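Local atomic coordinates of SusD homolog (Bacteroides ovatus, PDB entry 4F53), a protein that probably binds glycans, perhaps mucin O-glycans, at the bacterial surface as a member of the SusD family of outer-membrane lipoproteins. Residues N249-Q252 against R253-L257; N45-Q48 against Y49-L53. All coordinates share one frame; numbering follows the deposited sequence.

Contact 1 takes in all of the short helix 250-257 and its N-cap, N249, and contact 2 lies within helix 44-58. Their centres are 11 Å apart, and the two helices pack directly against each other. F254 of contact 1 pushes its ring at the backbone of contact 2, with F254 CZ 3.3 Å from Q48 N, while P250 CG rests 3.5 Å from S47 OG. Farther along, W251 CH2 comes within 3.6 Å of D51 O. Both helices also contain a wider pi-type turn. A bound glycerol, probably from the crystallisation liquor, lies about 5 Å from the side chain of Q48; whether it marks a sugar-binding pocket is not established.

Contact 1 of 2, residues N249-Q252 against R253-L257; sequences NPWQ and RFMVL
The ring of F254 lies under the opening turn of helix 250-257, and P250 O sits on one face of it, 3.3 Å above its plane and over its centre, while P250 CB presses on the far end of the ring at F254 CZ (3.5 Å). The same oxygen accepts a nearly straight bond from F254 N and a weak one from R253 N. With its CG beside the backbone N (chi1 -43°), F254 is turned back along the helix, and its CD2 edge stands over the indole face of W251 near the rim, closest to W251 CE3. In this T-shaped pair the centroid of the six-membered indole ring lies 5.5 Å from that of F254, with planes at 73°. Selenomethionine M255 runs alongside the indole, its CE reaching W251 CZ3 at 4.1 Å; strand 62-64 supplies V62 beside both side chains. N249 is the N-cap, its OD1 accepting from W251 N at 3.0 Å. On the partly exposed side, Q252 bends at chi2, and R253 NH1 donates a hydrogen bond to Q252 OE1 (2.7 Å), in the guanidinium plane but tilted 26° from the amide's. The helix widens at its end, where L257 N reaches Q252 O at 2.9 Å. R253 thus meets a neutral amide at NH1 and has a long, weak ion pair from NE to E44, so its charge is probably eased partly by the Q252 amide dipole.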
loop_
_atom_site.group_PDB
_atom_site.type_symbol
_atom_site.label_atom_id
_atom_site.label_comp_id
_atom_site.label_asym_id
_atom_site.label_seq_id
_atom_site.Cartn_x
_atom_site.Cartn_y
_atom_site.Cartn_z
ATOM N N ASN A 249 14.736 -8.492 5.543
ATOM C CA ASN A 249 13.467 -7.763 5.544
ATOM C C ASN A 249 13.703 -6.409 6.255
ATOM O O ASN A 249 14.147 -6.396 7.411
ATOM C CB ASN A 249 12.350 -8.570 6.224
ATOM C CG ASN A 249 10.998 -7.956 6.035
ATOM O OD1 ASN A 249 10.784 -6.779 6.303
ATOM N ND2 ASN A 249 10.046 -8.738 5.582
ATOM N N PRO A 250 13.440 -5.273 5.560
ATOM C CA PRO A 250 13.742 -3.950 6.152
ATOM C C PRO A 250 12.891 -3.609 7.384
ATOM O O PRO A 250 13.336 -2.819 8.195
ATOM C CB PRO A 250 13.456 -2.981 4.995
ATOM C CG PRO A 250 12.478 -3.691 4.118
ATOM C CD PRO A 250 12.917 -5.133 4.178
ATOM N N TRP A 251 11.695 -4.203 7.534
ATOM C CA TRP A 251 10.814 -3.973 8.689
ATOM C C TRP A 251 11.454 -4.394 9.998
ATOM O O TRP A 251 11.137 -3.805 11.032
ATOM C CB TRP A 251 9.487 -4.690 8.525
ATOM C CG TRP A 251 8.653 -4.065 7.449
ATOM C CD1 TRP A 251 8.522 -4.481 6.153
ATOM C CD2 TRP A 251 7.879 -2.863 7.567
ATOM N NE1 TRP A 251 7.700 -3.623 5.459
ATOM C CE2 TRP A 251 7.296 -2.612 6.300
ATOM C CE3 TRP A 251 7.631 -1.960 8.620
ATOM C CZ2 TRP A 251 6.426 -1.524 6.076
ATOM C CZ3 TRP A 251 6.819 -0.850 8.376
ATOM C CH2 TRP A 251 6.211 -0.656 7.130
ATOM N N GLN A 252 12.364 -5.394 9.960
ATOM C CA GLN A 252 13.107 -5.833 11.144
ATOM C C GLN A 252 13.979 -4.673 11.655
ATOM O O GLN A 252 14.139 -4.504 12.853
ATOM C CB GLN A 252 13.946 -7.085 10.852
ATOM C CG GLN A 252 14.659 -7.632 12.104
ATOM C CD GLN A 252 16.040 -7.016 12.326
ATOM O OE1 GLN A 252 16.651 -6.367 11.457
ATOM N NE2 GLN A 252 16.559 -7.174 13.501
ATOM N N ARG A 253 14.492 -3.852 10.752
ATOM C CA ARG A 253 15.268 -2.667 11.097
ATOM C C ARG A 253 14.358 -1.591 11.684
ATOM O O ARG A 253 14.597 -1.128 12.802
ATOM C CB ARG A 253 16.004 -2.102 9.846
ATOM C CG ARG A 253 17.028 -3.024 9.208
ATOM C CD ARG A 253 18.130 -3.402 10.165
ATOM N NE ARG A 253 19.282 -3.941 9.446
ATOM C CZ ARG A 253 19.697 -5.200 9.511
ATOM N NH1 ARG A 253 19.057 -6.079 10.270
ATOM N NH2 ARG A 253 20.763 -5.587 8.828
ATOM N N PHE A 254 13.305 -1.217 10.950
ATOM C CA PHE A 254 12.395 -0.121 11.343
ATOM C C PHE A 254 11.741 -0.371 12.669
ATOM O O PHE A 254 11.704 0.530 13.504
ATOM C CB PHE A 254 11.303 0.161 10.300
ATOM C CG PHE A 254 11.748 0.178 8.857
ATOM C CD1 PHE A 254 13.026 0.615 8.509
ATOM C CD2 PHE A 254 10.880 -0.224 7.844
ATOM C CE1 PHE A 254 13.456 0.574 7.180
ATOM C CE2 PHE A 254 11.294 -0.222 6.513
ATOM C CZ PHE A 254 12.583 0.170 6.191
HETATM N N MSE A 255 11.255 -1.598 12.867
HETATM C CA MSE A 255 10.530 -1.940 14.073
HETATM C C MSE A 255 11.432 -2.455 15.208
HETATM O O MSE A 255 11.467 -1.866 16.291
HETATM C CB MSE A 255 9.450 -2.998 13.722
HETATM C CG MSE A 255 8.385 -2.483 12.723
HETATM SE SE MSE A 255 6.915 -1.638 13.703
HETATM C CE MSE A 255 5.654 -1.317 12.291
ATOM N N VAL A 256 12.120 -3.574 14.981
ATOM C CA VAL A 256 12.844 -4.261 16.044
ATOM C C VAL A 256 14.205 -3.622 16.361
ATOM O O VAL A 256 14.411 -3.218 17.508
ATOM C CB VAL A 256 12.970 -5.790 15.763
ATOM C CG1 VAL A 256 13.624 -6.499 16.939
ATOM C CG2 VAL A 256 11.605 -6.411 15.471
ATOM N N LEU A 257 15.117 -3.545 15.389
ATOM C CA LEU A 257 16.457 -3.026 15.645
ATOM C C LEU A 257 16.498 -1.523 15.979
ATOM O O LEU A 257 17.085 -1.157 16.997
ATOM C CB LEU A 257 17.393 -3.315 14.460
ATOM C CG LEU A 257 18.896 -3.267 14.763
ATOM C CD1 LEU A 257 19.297 -4.407 15.668
ATOM C CD2 LEU A 257 19.703 -3.348 13.484
#

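Contact 2 of 2, residues N45-Q48 against Y49-L53; sequences NFSQ and YVDCL
L53 lays its side chain against the carbonyl oxygen of Q48, one wide turn earlier in helix 44-58. Its CB lies 3.3 Å from Q48 O, and CG is equally close to that oxygen. The chain then carries CD1 on to meet Q48 CG at 3.8 Å, with CD1 still beside the carbonyl. This course follows from CG standing anti to the carbonyl carbon of L53 (chi1 -72°), which sends the branch back along the helix. The leucine side chain also touches W84 of helix 82-106 and Y75 of a loop. The backbone explains why residues five apart meet: V50 N makes an ordinary alpha-helical bond to F46 O, S47 O then accepts from both D51 N and C52 N, and L53 N bonds to Q48 O at 2.7 Å. The shared acceptor marks the change from alpha to pi spacing in this helix, which belongs to the mainly helical, TPR-like fold of the SusD family and packs between helices 82-106 and 250-257. On the face toward helix 82-106, the ring of Y49 turns its CD2-CE2 edge to N45 O, with CE2 3.1 Å from the oxygen and nearly in plane, and makes an edge-to-face pair with W84. V50 CG1 touches F46 CE1 at 3.7 Å, and F46 itself stacks edge-to-face with F92 and makes a cation-pi contact with K95. Elsewhere S47 OG donates to a water at 2.9 Å; the water's link onward to D51 OD2, at 2.5 Å, is too short to be more than doubtful. D51 OD1 forms a salt bridge with R126, while Q48, extended beyond CG, hydrogen-bonds through NE2 to OD2 of D260.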
loop_
_atom_site.group_PDB
_atom_site.type_symbol
_atom_site.label_atom_id
_atom_site.label_comp_id
_atom_site.label_asym_id
_atom_site.label_seq_id
_atom_site.Cartn_x
_atom_site.Cartn_y
_atom_site.Cartn_z
ATOM N N ASN A 45 17.113 1.849 3.294
ATOM C CA ASN A 45 17.133 3.310 3.254
ATOM C C ASN A 45 16.213 3.861 2.151
ATOM O O ASN A 45 16.150 5.075 1.963
ATOM C CB ASN A 45 18.574 3.857 3.112
ATOM C CG ASN A 45 19.387 3.274 1.981
ATOM O OD1 ASN A 45 19.619 2.061 1.904
ATOM N ND2 ASN A 45 19.929 4.137 1.137
ATOM N N PHE A 46 15.501 2.995 1.421
ATOM C CA PHE A 46 14.561 3.438 0.403
ATOM C C PHE A 46 13.179 3.079 0.911
ATOM O O PHE A 46 12.305 3.941 0.993
ATOM C CB PHE A 46 14.854 2.834 -0.981
ATOM C CG PHE A 46 13.885 3.249 -2.076
ATOM C CD1 PHE A 46 13.492 4.583 -2.219
ATOM C CD2 PHE A 46 13.429 2.324 -3.009
ATOM C CE1 PHE A 46 12.610 4.964 -3.229
ATOM C CE2 PHE A 46 12.568 2.714 -4.030
ATOM C CZ PHE A 46 12.164 4.030 -4.128
ATOM N N SER A 47 13.029 1.819 1.345
ATOM C CA SER A 47 11.834 1.231 1.963
ATOM C C SER A 47 11.355 2.088 3.135
ATOM O O SER A 47 10.152 2.309 3.271
ATOM C CB SER A 47 12.141 -0.190 2.458
ATOM O OG SER A 47 10.976 -0.781 3.002
ATOM N N GLN A 48 12.289 2.544 3.990
ATOM C CA GLN A 48 11.970 3.352 5.173
ATOM C C GLN A 48 11.165 4.582 4.804
ATOM O O GLN A 48 10.209 4.897 5.497
ATOM C CB GLN A 48 13.226 3.775 5.946
ATOM C CG GLN A 48 12.839 4.258 7.329
ATOM C CD GLN A 48 13.967 4.592 8.237
ATOM O OE1 GLN A 48 15.083 4.906 7.823
ATOM N NE2 GLN A 48 13.658 4.559 9.509
ATOM N N TYR A 49 11.512 5.249 3.702
ATOM C CA TYR A 49 10.766 6.411 3.278
ATOM C C TYR A 49 9.446 6.045 2.637
ATOM O O TYR A 49 8.406 6.486 3.108
ATOM C CB TYR A 49 11.581 7.278 2.311
ATOM C CG TYR A 49 12.835 7.819 2.950
ATOM C CD1 TYR A 49 12.807 8.989 3.709
ATOM C CD2 TYR A 49 14.047 7.148 2.826
ATOM C CE1 TYR A 49 13.958 9.475 4.337
ATOM C CE2 TYR A 49 15.203 7.621 3.451
ATOM C CZ TYR A 49 15.156 8.797 4.187
ATOM O OH TYR A 49 16.287 9.267 4.806
ATOM N N VAL A 50 9.479 5.257 1.571
ATOM C CA VAL A 50 8.288 5.009 0.753
ATOM C C VAL A 50 7.278 4.094 1.404
ATOM O O VAL A 50 6.094 4.355 1.259
ATOM C CB VAL A 50 8.617 4.565 -0.704
ATOM C CG1 VAL A 50 9.435 5.653 -1.419
ATOM C CG2 VAL A 50 9.338 3.218 -0.759
ATOM N N ASP A 51 7.719 3.050 2.113
ATOM C CA ASP A 51 6.790 2.076 2.670
ATOM C C ASP A 51 6.522 2.250 4.153
ATOM O O ASP A 51 5.462 1.864 4.640
ATOM C CB ASP A 51 7.309 0.657 2.409
ATOM C CG ASP A 51 7.107 0.220 0.964
ATOM O OD1 ASP A 51 5.981 0.458 0.405
ATOM O OD2 ASP A 51 8.050 -0.359 0.386
ATOM N N CYS A 52 7.463 2.794 4.876
ATOM C CA CYS A 52 7.269 2.909 6.296
ATOM C C CYS A 52 6.847 4.331 6.677
ATOM O O CYS A 52 5.732 4.527 7.143
ATOM C CB CYS A 52 8.520 2.464 7.044
ATOM S SG CYS A 52 8.346 2.487 8.844
ATOM N N LEU A 53 7.720 5.310 6.470
ATOM C CA LEU A 53 7.471 6.685 6.882
ATOM C C LEU A 53 6.329 7.327 6.098
ATOM O O LEU A 53 5.548 8.086 6.672
ATOM C CB LEU A 53 8.765 7.538 6.747
ATOM C CG LEU A 53 9.882 7.266 7.759
ATOM C CD1 LEU A 53 11.228 7.722 7.198
ATOM C CD2 LEU A 53 9.607 7.959 9.085
HETATM O O HOH W 1 9.234 -2.306 1.304
#